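Local coordinates for protein type I site-specific restriction-modification system, R (Restriction) subunit (PDB 3H1T) that is part of the restriction subunit of a putative type I restriction enzyme, probably binding ATP and DNA and using ATP hydrolysis to translocate DNA, at residues W227-D232 and E330-I335; R237-A242 and D301-I306; R468-Y473 and T497-I502. All blocks are in the same frame, centred on the assembly; numbering follows the deposited sequence.

Contact 1: W227-D232 and E330-I335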
loop_
_atom_site.group_PDB
_atom_site.type_symbol
_atom_site.label_atom_id
_atom_site.label_comp_id
_atom_site.label_asym_id
_atom_site.label_seq_id
_atom_site.Cartn_x
_atom_site.Cartn_y
_atom_site.Cartn_z
ATOM N N TRP A 227 -1.316 -25.911 8.451
ATOM C CA TRP A 227 -0.044 -25.963 7.733
ATOM C C TRP A 227 1.104 -25.750 8.714
ATOM O O TRP A 227 0.944 -25.076 9.736
ATOM C CB TRP A 227 0.048 -24.863 6.655
ATOM C CG TRP A 227 1.491 -24.575 6.234
ATOM C CD1 TRP A 227 2.225 -25.252 5.297
ATOM C CD2 TRP A 227 2.409 -23.679 6.887
ATOM N NE1 TRP A 227 3.542 -24.846 5.336
ATOM C CE2 TRP A 227 3.682 -23.886 6.304
ATOM C CE3 TRP A 227 2.279 -22.729 7.914
ATOM C CZ2 TRP A 227 4.817 -23.187 6.719
ATOM C CZ3 TRP A 227 3.409 -22.033 8.324
ATOM C CH2 TRP A 227 4.663 -22.269 7.724
ATOM N N ASN A 228 2.267 -26.307 8.403
ATOM C CA ASN A 228 3.431 -26.102 9.244
ATOM C C ASN A 228 4.685 -26.697 8.629
ATOM O O ASN A 228 4.616 -27.462 7.666
ATOM C CB ASN A 228 3.204 -26.639 10.673
ATOM C CG ASN A 228 3.099 -28.158 10.747
ATOM O OD1 ASN A 228 3.654 -28.772 11.661
ATOM N ND2 ASN A 228 2.364 -28.770 9.806
ATOM N N ARG A 229 5.833 -26.306 9.172
ATOM C CA ARG A 229 7.139 -26.761 8.704
ATOM C C ARG A 229 7.371 -28.277 8.664
ATOM O O ARG A 229 7.973 -28.803 7.711
ATOM C CB ARG A 229 8.235 -26.157 9.576
ATOM C CG ARG A 229 8.439 -24.664 9.449
ATOM C CD ARG A 229 9.933 -24.407 9.498
ATOM N NE ARG A 229 10.548 -25.170 10.580
ATOM C CZ ARG A 229 10.881 -24.658 11.760
ATOM N NH1 ARG A 229 10.666 -23.371 12.009
ATOM N NH2 ARG A 229 11.416 -25.436 12.696
ATOM N N THR A 230 6.918 -28.979 9.699
ATOM C CA THR A 230 7.130 -30.422 9.775
ATOM C C THR A 230 6.107 -31.262 9.015
ATOM O O THR A 230 6.413 -32.370 8.560
ATOM C CB THR A 230 7.178 -30.868 11.239
ATOM O OG1 THR A 230 5.930 -30.558 11.884
ATOM C CG2 THR A 230 8.303 -30.140 11.957
ATOM N N GLY A 231 4.887 -30.747 8.907
ATOM C CA GLY A 231 3.862 -31.454 8.157
ATOM C C GLY A 231 2.982 -32.443 8.898
ATOM O O GLY A 231 2.458 -33.388 8.303
ATOM N N ASP A 232 2.816 -32.255 10.198
ATOM C CA ASP A 232 1.923 -33.122 10.940
ATOM C C ASP A 232 0.599 -32.366 11.017
ATOM O O ASP A 232 0.319 -31.490 10.186
ATOM C CB ASP A 232 2.465 -33.399 12.340
ATOM C CG ASP A 232 3.643 -32.519 12.691
ATOM O OD1 ASP A 232 4.748 -32.767 12.160
ATOM O OD2 ASP A 232 3.464 -31.571 13.489
ATOM N N GLU A 330 15.990 -19.124 12.180
ATOM C CA GLU A 330 15.971 -19.930 10.968
ATOM C C GLU A 330 15.704 -21.254 11.690
ATOM O O GLU A 330 16.075 -21.397 12.855
ATOM C CB GLU A 330 17.352 -19.989 10.302
ATOM C CG GLU A 330 17.473 -21.109 9.264
ATOM C CD GLU A 330 18.775 -21.040 8.472
ATOM O OE1 GLU A 330 19.404 -19.957 8.425
ATOM O OE2 GLU A 330 19.166 -22.072 7.885
ATOM N N PRO A 331 15.057 -22.229 11.039
ATOM C CA PRO A 331 14.551 -22.269 9.667
ATOM C C PRO A 331 13.076 -21.878 9.590
ATOM O O PRO A 331 12.323 -22.451 8.795
ATOM C CB PRO A 331 14.753 -23.737 9.252
ATOM C CG PRO A 331 15.315 -24.454 10.539
ATOM C CD PRO A 331 14.924 -23.551 11.665
ATOM N N ALA A 332 12.642 -20.927 10.406
ATOM C CA ALA A 332 11.238 -20.528 10.340
ATOM C C ALA A 332 11.046 -19.774 9.032
ATOM O O ALA A 332 11.899 -18.965 8.648
ATOM C CB ALA A 332 10.879 -19.632 11.530
ATOM N N PHE A 333 9.950 -20.057 8.327
ATOM C CA PHE A 333 9.691 -19.355 7.072
ATOM C C PHE A 333 9.584 -17.886 7.438
ATOM O O PHE A 333 9.031 -17.544 8.487
ATOM C CB PHE A 333 8.384 -19.806 6.414
ATOM C CG PHE A 333 8.518 -21.039 5.562
ATOM C CD1 PHE A 333 8.511 -22.308 6.137
ATOM C CD2 PHE A 333 8.634 -20.935 4.175
ATOM C CE1 PHE A 333 8.611 -23.461 5.356
ATOM C CE2 PHE A 333 8.740 -22.095 3.365
ATOM C CZ PHE A 333 8.726 -23.360 3.962
ATOM N N GLN A 334 10.108 -17.017 6.580
ATOM C CA GLN A 334 10.081 -15.588 6.852
ATOM C C GLN A 334 9.526 -14.730 5.720
ATOM O O GLN A 334 10.029 -14.783 4.593
ATOM C CB GLN A 334 11.499 -15.128 7.207
ATOM C CG GLN A 334 12.033 -15.732 8.506
ATOM C CD GLN A 334 13.510 -15.483 8.708
ATOM O OE1 GLN A 334 14.050 -14.475 8.245
ATOM N NE2 GLN A 334 14.177 -16.395 9.414
ATOM N N ILE A 335 8.493 -13.940 6.016
ATOM C CA ILE A 335 7.898 -13.042 5.018
ATOM C C ILE A 335 8.135 -11.605 5.441
ATOM O O ILE A 335 7.667 -11.154 6.494
ATOM C CB ILE A 335 6.337 -13.219 4.848
ATOM C CG1 ILE A 335 6.026 -14.475 4.041
ATOM C CG2 ILE A 335 5.736 -12.013 4.112
ATOM C CD1 ILE A 335 6.370 -15.708 4.771
#

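Contact 2: R237-A242 and D301-I306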
loop_
_atom_site.group_PDB
_atom_site.type_symbol
_atom_site.label_atom_id
_atom_site.label_comp_id
_atom_site.label_asym_id
_atom_site.label_seq_id
_atom_site.Cartn_x
_atom_site.Cartn_y
_atom_site.Cartn_z
ATOM N N ARG A 237 2.955 -22.082 14.324
ATOM C CA ARG A 237 3.236 -21.047 15.313
ATOM C C ARG A 237 3.733 -19.873 14.473
ATOM O O ARG A 237 4.665 -20.025 13.664
ATOM C CB ARG A 237 4.292 -21.522 16.302
ATOM C CG ARG A 237 3.995 -21.147 17.758
ATOM C CD ARG A 237 4.209 -22.364 18.641
ATOM N NE ARG A 237 5.186 -23.275 18.043
ATOM C CZ ARG A 237 5.567 -24.425 18.591
ATOM N NH1 ARG A 237 5.054 -24.798 19.762
ATOM N NH2 ARG A 237 6.439 -25.211 17.959
ATOM N N ILE A 238 3.115 -18.709 14.670
ATOM C CA ILE A 238 3.415 -17.519 13.884
ATOM C C ILE A 238 3.731 -16.286 14.722
ATOM O O ILE A 238 2.965 -15.927 15.624
ATOM C CB ILE A 238 2.200 -17.168 12.973
ATOM C CG1 ILE A 238 1.638 -18.448 12.352
ATOM C CG2 ILE A 238 2.618 -16.201 11.872
ATOM C CD1 ILE A 238 2.665 -19.223 11.559
ATOM N N LEU A 239 4.836 -15.620 14.392
ATOM C CA LEU A 239 5.260 -14.401 15.081
ATOM C C LEU A 239 5.149 -13.171 14.169
ATOM O O LEU A 239 5.760 -13.127 13.104
ATOM C CB LEU A 239 6.719 -14.539 15.548
ATOM C CG LEU A 239 7.363 -13.295 16.169
ATOM C CD1 LEU A 239 6.567 -12.840 17.382
ATOM C CD2 LEU A 239 8.784 -13.632 16.565
ATOM N N PHE A 240 4.372 -12.180 14.591
ATOM C CA PHE A 240 4.224 -10.943 13.833
ATOM C C PHE A 240 5.068 -9.908 14.586
ATOM O O PHE A 240 4.896 -9.733 15.788
ATOM C CB PHE A 240 2.752 -10.508 13.804
ATOM C CG PHE A 240 2.520 -9.159 13.159
ATOM C CD1 PHE A 240 2.411 -9.040 11.776
ATOM C CD2 PHE A 240 2.404 -8.005 13.943
ATOM C CE1 PHE A 240 2.188 -7.796 11.175
ATOM C CE2 PHE A 240 2.183 -6.751 13.354
ATOM C CZ PHE A 240 2.075 -6.647 11.966
ATOM N N LEU A 241 5.986 -9.246 13.882
ATOM C CA LEU A 241 6.865 -8.237 14.475
ATOM C C LEU A 241 6.659 -6.897 13.782
ATOM O O LEU A 241 6.675 -6.817 12.555
ATOM C CB LEU A 241 8.348 -8.594 14.276
ATOM C CG LEU A 241 9.071 -9.919 14.549
ATOM C CD1 LEU A 241 10.447 -9.783 13.925
ATOM C CD2 LEU A 241 9.205 -10.234 16.031
ATOM N N ALA A 242 6.495 -5.841 14.560
ATOM C CA ALA A 242 6.330 -4.513 14.016
ATOM C C ALA A 242 6.945 -3.599 15.058
ATOM O O ALA A 242 7.822 -4.020 15.827
ATOM C CB ALA A 242 4.833 -4.221 13.857
ATOM N N ASP A 301 13.630 -23.523 16.410
ATOM C CA ASP A 301 12.535 -24.086 15.639
ATOM C C ASP A 301 11.170 -23.968 16.295
ATOM O O ASP A 301 10.299 -24.820 16.081
ATOM C CB ASP A 301 12.835 -25.553 15.343
ATOM C CG ASP A 301 13.075 -26.363 16.608
ATOM O OD1 ASP A 301 13.872 -25.913 17.468
ATOM O OD2 ASP A 301 12.478 -27.455 16.738
ATOM N N PHE A 302 10.967 -22.921 17.086
ATOM C CA PHE A 302 9.670 -22.739 17.730
ATOM C C PHE A 302 8.648 -22.428 16.638
ATOM O O PHE A 302 7.786 -23.258 16.326
ATOM C CB PHE A 302 9.725 -21.588 18.741
ATOM C CG PHE A 302 8.495 -21.474 19.608
ATOM C CD1 PHE A 302 8.137 -22.511 20.467
ATOM C CD2 PHE A 302 7.698 -20.327 19.577
ATOM C CE1 PHE A 302 7.007 -22.404 21.284
ATOM C CE2 PHE A 302 6.563 -20.206 20.386
ATOM C CZ PHE A 302 6.215 -21.243 21.241
ATOM N N PHE A 303 8.775 -21.240 16.037
ATOM C CA PHE A 303 7.869 -20.760 14.984
ATOM C C PHE A 303 7.975 -21.440 13.617
ATOM O O PHE A 303 9.048 -21.882 13.197
ATOM C CB PHE A 303 8.074 -19.260 14.763
ATOM C CG PHE A 303 8.021 -18.442 16.014
ATOM C CD1 PHE A 303 9.174 -18.215 16.748
ATOM C CD2 PHE A 303 6.829 -17.865 16.440
ATOM C CE1 PHE A 303 9.150 -17.423 17.895
ATOM C CE2 PHE A 303 6.794 -17.067 17.586
ATOM C CZ PHE A 303 7.963 -16.846 18.313
ATOM N N ASP A 304 6.849 -21.504 12.913
ATOM C CA ASP A 304 6.828 -22.085 11.575
ATOM C C ASP A 304 6.922 -20.916 10.592
ATOM O O ASP A 304 7.398 -21.053 9.453
ATOM C CB ASP A 304 5.519 -22.843 11.325
ATOM C CG ASP A 304 5.286 -23.966 12.326
ATOM O OD1 ASP A 304 4.917 -23.674 13.485
ATOM O OD2 ASP A 304 5.468 -25.143 11.948
ATOM N N LEU A 305 6.465 -19.763 11.065
ATOM C CA LEU A 305 6.425 -18.559 10.267
ATOM C C LEU A 305 6.574 -17.282 11.082
ATOM O O LEU A 305 6.098 -17.180 12.214
ATOM C CB LEU A 305 5.098 -18.493 9.517
ATOM C CG LEU A 305 4.906 -17.266 8.625
ATOM C CD1 LEU A 305 5.884 -17.368 7.472
ATOM C CD2 LEU A 305 3.468 -17.203 8.103
ATOM N N ILE A 306 7.245 -16.315 10.471
ATOM C CA ILE A 306 7.463 -15.008 11.053
ATOM C C ILE A 306 7.157 -13.966 9.982
ATOM O O ILE A 306 7.653 -14.065 8.855
ATOM C CB ILE A 306 8.922 -14.824 11.473
ATOM C CG1 ILE A 306 9.302 -15.858 12.542
ATOM C CG2 ILE A 306 9.135 -13.382 11.957
ATOM C CD1 ILE A 306 9.604 -15.269 13.895
#

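Contact 3: R468-Y473 and T497-I502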
loop_
_atom_site.group_PDB
_atom_site.type_symbol
_atom_site.label_atom_id
_atom_site.label_comp_id
_atom_site.label_asym_id
_atom_site.label_seq_id
_atom_site.Cartn_x
_atom_site.Cartn_y
_atom_site.Cartn_z
ATOM N N ARG A 468 -6.206 32.393 19.695
ATOM C CA ARG A 468 -7.057 32.953 20.739
ATOM C C ARG A 468 -8.415 32.285 20.801
ATOM O O ARG A 468 -9.158 32.472 21.761
ATOM C CB ARG A 468 -7.223 34.456 20.510
ATOM C CG ARG A 468 -8.374 35.098 21.245
ATOM C CD ARG A 468 -8.391 36.575 20.955
ATOM N NE ARG A 468 -7.748 36.865 19.680
ATOM C CZ ARG A 468 -7.369 38.082 19.310
ATOM N NH1 ARG A 468 -7.581 39.115 20.120
ATOM N NH2 ARG A 468 -6.760 38.270 18.146
ATOM N N LYS A 469 -8.737 31.494 19.789
ATOM C CA LYS A 469 -10.021 30.803 19.756
ATOM C C LYS A 469 -9.776 29.325 20.015
ATOM O O LYS A 469 -10.554 28.661 20.692
ATOM C CB LYS A 469 -10.665 30.970 18.387
ATOM C CG LYS A 469 -12.165 30.987 18.423
ATOM C CD LYS A 469 -12.706 30.612 17.072
ATOM C CE LYS A 469 -14.205 30.470 17.128
ATOM N NZ LYS A 469 -14.716 29.925 15.845
ATOM N N HIS A 470 -8.675 28.828 19.458
ATOM C CA HIS A 470 -8.266 27.437 19.599
ATOM C C HIS A 470 -6.809 27.420 20.095
ATOM O O HIS A 470 -5.880 27.494 19.299
ATOM C CB HIS A 470 -8.331 26.738 18.237
ATOM C CG HIS A 470 -9.679 26.790 17.583
ATOM N ND1 HIS A 470 -10.713 25.951 17.942
ATOM C CD2 HIS A 470 -10.163 27.585 16.599
ATOM C CE1 HIS A 470 -11.775 26.226 17.203
ATOM N NE2 HIS A 470 -11.466 27.211 16.381
ATOM N N PRO A 471 -6.591 27.322 21.415
ATOM C CA PRO A 471 -5.233 27.310 21.969
ATOM C C PRO A 471 -4.305 26.257 21.372
ATOM O O PRO A 471 -3.087 26.410 21.403
ATOM C CB PRO A 471 -5.479 27.085 23.460
ATOM C CG PRO A 471 -6.779 27.792 23.655
ATOM C CD PRO A 471 -7.575 27.251 22.502
ATOM N N ASP A 472 -4.873 25.195 20.811
ATOM C CA ASP A 472 -4.041 24.141 20.252
ATOM C C ASP A 472 -4.050 24.099 18.735
ATOM O O ASP A 472 -3.985 23.018 18.139
ATOM C CB ASP A 472 -4.474 22.787 20.812
ATOM C CG ASP A 472 -5.858 22.374 20.340
ATOM O OD1 ASP A 472 -6.700 23.264 20.087
ATOM O OD2 ASP A 472 -6.109 21.158 20.239
ATOM N N TYR A 473 -4.145 25.276 18.119
ATOM C CA TYR A 473 -4.150 25.404 16.665
ATOM C C TYR A 473 -2.883 24.762 16.090
ATOM O O TYR A 473 -2.931 24.036 15.098
ATOM C CB TYR A 473 -4.195 26.877 16.277
ATOM C CG TYR A 473 -4.306 27.088 14.790
ATOM C CD1 TYR A 473 -5.490 26.787 14.107
ATOM C CD2 TYR A 473 -3.222 27.570 14.060
ATOM C CE1 TYR A 473 -5.584 26.955 12.723
ATOM C CE2 TYR A 473 -3.308 27.751 12.688
ATOM C CZ TYR A 473 -4.483 27.441 12.021
ATOM O OH TYR A 473 -4.534 27.641 10.660
ATOM N N THR A 497 -12.395 16.056 14.542
ATOM C CA THR A 497 -11.873 17.181 15.327
ATOM C C THR A 497 -11.284 18.263 14.416
ATOM O O THR A 497 -10.668 17.943 13.408
ATOM C CB THR A 497 -10.786 16.703 16.272
ATOM O OG1 THR A 497 -9.777 16.030 15.511
ATOM C CG2 THR A 497 -11.350 15.757 17.315
ATOM N N SER A 498 -11.446 19.537 14.765
ATOM C CA SER A 498 -10.905 20.600 13.915
ATOM C C SER A 498 -9.491 21.053 14.279
ATOM O O SER A 498 -8.805 21.669 13.463
ATOM C CB SER A 498 -11.854 21.819 13.879
ATOM O OG SER A 498 -12.001 22.418 15.153
ATOM N N THR A 499 -9.049 20.755 15.499
ATOM C CA THR A 499 -7.702 21.131 15.919
ATOM C C THR A 499 -7.062 20.037 16.783
ATOM O O THR A 499 -7.764 19.218 17.374
ATOM C CB THR A 499 -7.699 22.452 16.716
ATOM O OG1 THR A 499 -8.462 22.285 17.915
ATOM C CG2 THR A 499 -8.298 23.579 15.907
ATOM N N PRO A 500 -5.717 20.009 16.856
ATOM C CA PRO A 500 -4.753 20.899 16.198
ATOM C C PRO A 500 -4.888 20.867 14.686
ATOM O O PRO A 500 -5.344 19.877 14.109
ATOM C CB PRO A 500 -3.401 20.334 16.638
ATOM C CG PRO A 500 -3.706 19.672 17.944
ATOM C CD PRO A 500 -5.001 18.970 17.616
ATOM N N VAL A 501 -4.498 21.948 14.034
ATOM C CA VAL A 501 -4.554 21.982 12.594
ATOM C C VAL A 501 -3.148 21.671 12.072
ATOM O O VAL A 501 -2.980 20.916 11.120
ATOM C CB VAL A 501 -5.029 23.358 12.109
ATOM C CG1 VAL A 501 -5.065 23.391 10.597
ATOM C CG2 VAL A 501 -6.399 23.642 12.673
ATOM N N ILE A 502 -2.143 22.223 12.747
ATOM C CA ILE A 502 -0.747 22.048 12.384
ATOM C C ILE A 502 0.053 21.329 13.450
ATOM O O ILE A 502 0.042 21.734 14.606
ATOM C CB ILE A 502 0.002 23.392 12.230
ATOM C CG1 ILE A 502 -0.912 24.470 11.640
ATOM C CG2 ILE A 502 1.250 23.166 11.400
ATOM C CD1 ILE A 502 -1.288 24.226 10.258
#

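Contact 1: W227-D232 and E330-I335
Trp227 and Arg229 meet Phe333, Pro331 and Ala332 at one end of the central parallel sheet of the first RecA-like motor domain, where the loop leaving helix 211-224 lies against the entry to strand 333-338. In this superfamily 2 fold the helix begins within the P-loop, and the strand runs on into the TAT sequence of motif III. The contact buries 228 Å² and is made by aromatic and aliphatic packing and by the guanidinium group, with no hydrogen bond between the two segments.

The aromatic part is an offset edge-to-face pair. The six-membered ring of Trp227 turns its edge toward the face of Phe333; the centroids are 5.7 Å apart and the planes stand at 77°. The nearest atoms are Trp227 CZ2 and Phe333 CD1, at 3.8 Å. With CG anti to the backbone N (chi1 160°), Trp227 puts CG on the side of the other segment. Val194 of helix 181-195 touches both rings, and Leu305 of the neighbouring strand packs on them too.

The aliphatic part belongs to Arg229. Its CG comes to the rim of the Phe333 ring, 4.1 Å from CD1 and near the ring plane, and the two side chains run antiparallel past one another.

The polar part begins at the backbone, where Arg229 N donates a hydrogen bond to Asp304 OD2. Beyond CG the arginine bends at chi2 and chi3, and its end meets the backbone of Pro331 and Ala332 and the Pro331 ring, just before the strand. Ala332 is approached by NH1, 3.3 Å from CA and 3.8 Å from CB. Pro331, which follows a cis peptide bond, sets its CD over one face of the guanidinium, offset toward the rim, while its carbonyl O lies 3.2 Å from Arg229 CD.

Contact 2: R237-A242 and D301-I306
Adjacent parallel strands of the RecA-like sheet start here, with Ile238 bridging Leu305 and Leu239 bridging Ile306; strand 305-308 leads into the DECH sequence of helicase motif II. Leu239 N donates to Leu305 O at 3.0 Å. Arg237 O accepts two bonds, from Asp304 N (2.7 Å) and Leu305 N (3.2 Å). Arg237 N donates to Asp304 OD1 at 2.7 Å, from above the carboxylate plane, 35° out of it.

The Arg237 side chain folds over Phe302, whose CG, anti to its backbone N (chi1 -171°), is set on the side where the arginine passes. The guanidinium lies nearly flat on the ring, centres 4.0 Å apart and planes at 19°, a cation-pi stack in which NE sits over the ring centre and CD adds a CH-pi contact. NH2 also donates to Phe302 O at 2.9 Å, joined by a weak bond from NE, so backbone and ring of one residue hold the same group.

On the sheet face bearing Leu239 and Ile306, Leu239 CD2 lies over one face of Phe303, toward the rim, while Phe302 CD2 lies over the centre of the opposite face. Ile238 CD1 packs on Leu305 CB on the other sheet face, at 3.3 Å.

Asp304 OD2 accepts from Arg229 N. The two carboxylate oxygens thus take one backbone N-H each, which fixes the rotation of the group and probably favours its anionic form.

Contact 3: R468-Y473 and T497-I502
Tyr473 O takes two backbone hydrogen bonds from the 497-502 segment. Ile502 N reaches it at 3.1 Å in a nearly straight bond (175° at the hydrogen), and Val501 N lies closer, at 2.8 Å. A third bond joins side chains: Thr499 OG1 donates to Asp472 OD1 at 3.0 Å, on the syn side, 31° out of the carboxylate plane. Asp472 has CG between its backbone N and carbonyl carbon (chi1 67°), which places CG beside Thr499. Its OD2 has a long, weak ion pair with Arg491. The phenol OH of Tyr473 is hydrogen-bonded to Arg438 O. Pro500, after a cis peptide bond, adds a CA-H...O contact, its CA 3.0 Å from Asp472 O.

These bonds join a type I beta turn, His470 to Tyr473, to the chain entering strand 502-505. The turn delivers the chain into strand 474-476, the edge of the parallel part of the sheet in the second RecA-like domain.

Apolar contacts flank the bonds. Thr499 CG2 sits over a face of the His470 imidazole, 4.2 Å from its centroid, a CH-pi contact. Val501 CG2 lies 3.4 Å from Tyr473 CE1, and Ile502 CG1 comes to CE2 of the same ring at 4.2 Å.

Overall arrangement
Contacts 1 and 2 share the seven-stranded parallel sheet of the first motor domain. Their centres are about 9 Å apart, and contact 2 is nested along the chain inside the loop closed by contact 1. Strands 305-308 and 333-338 are neighbours, joined by probable hydrogen bonds from Phe333 N to Asp304 O and from Ile306 N to Phe333 O. Contact 3 follows later in the chain, at the edge strand 474-476 of the second domain's sheet, its centre about 51 Å from that of contact 1 and 43 Å from that of contact 2. The two sheets are the cores of what are, by family and topology, the paired RecA-like domains of a superfamily 2 motor, between which ATP probably binds.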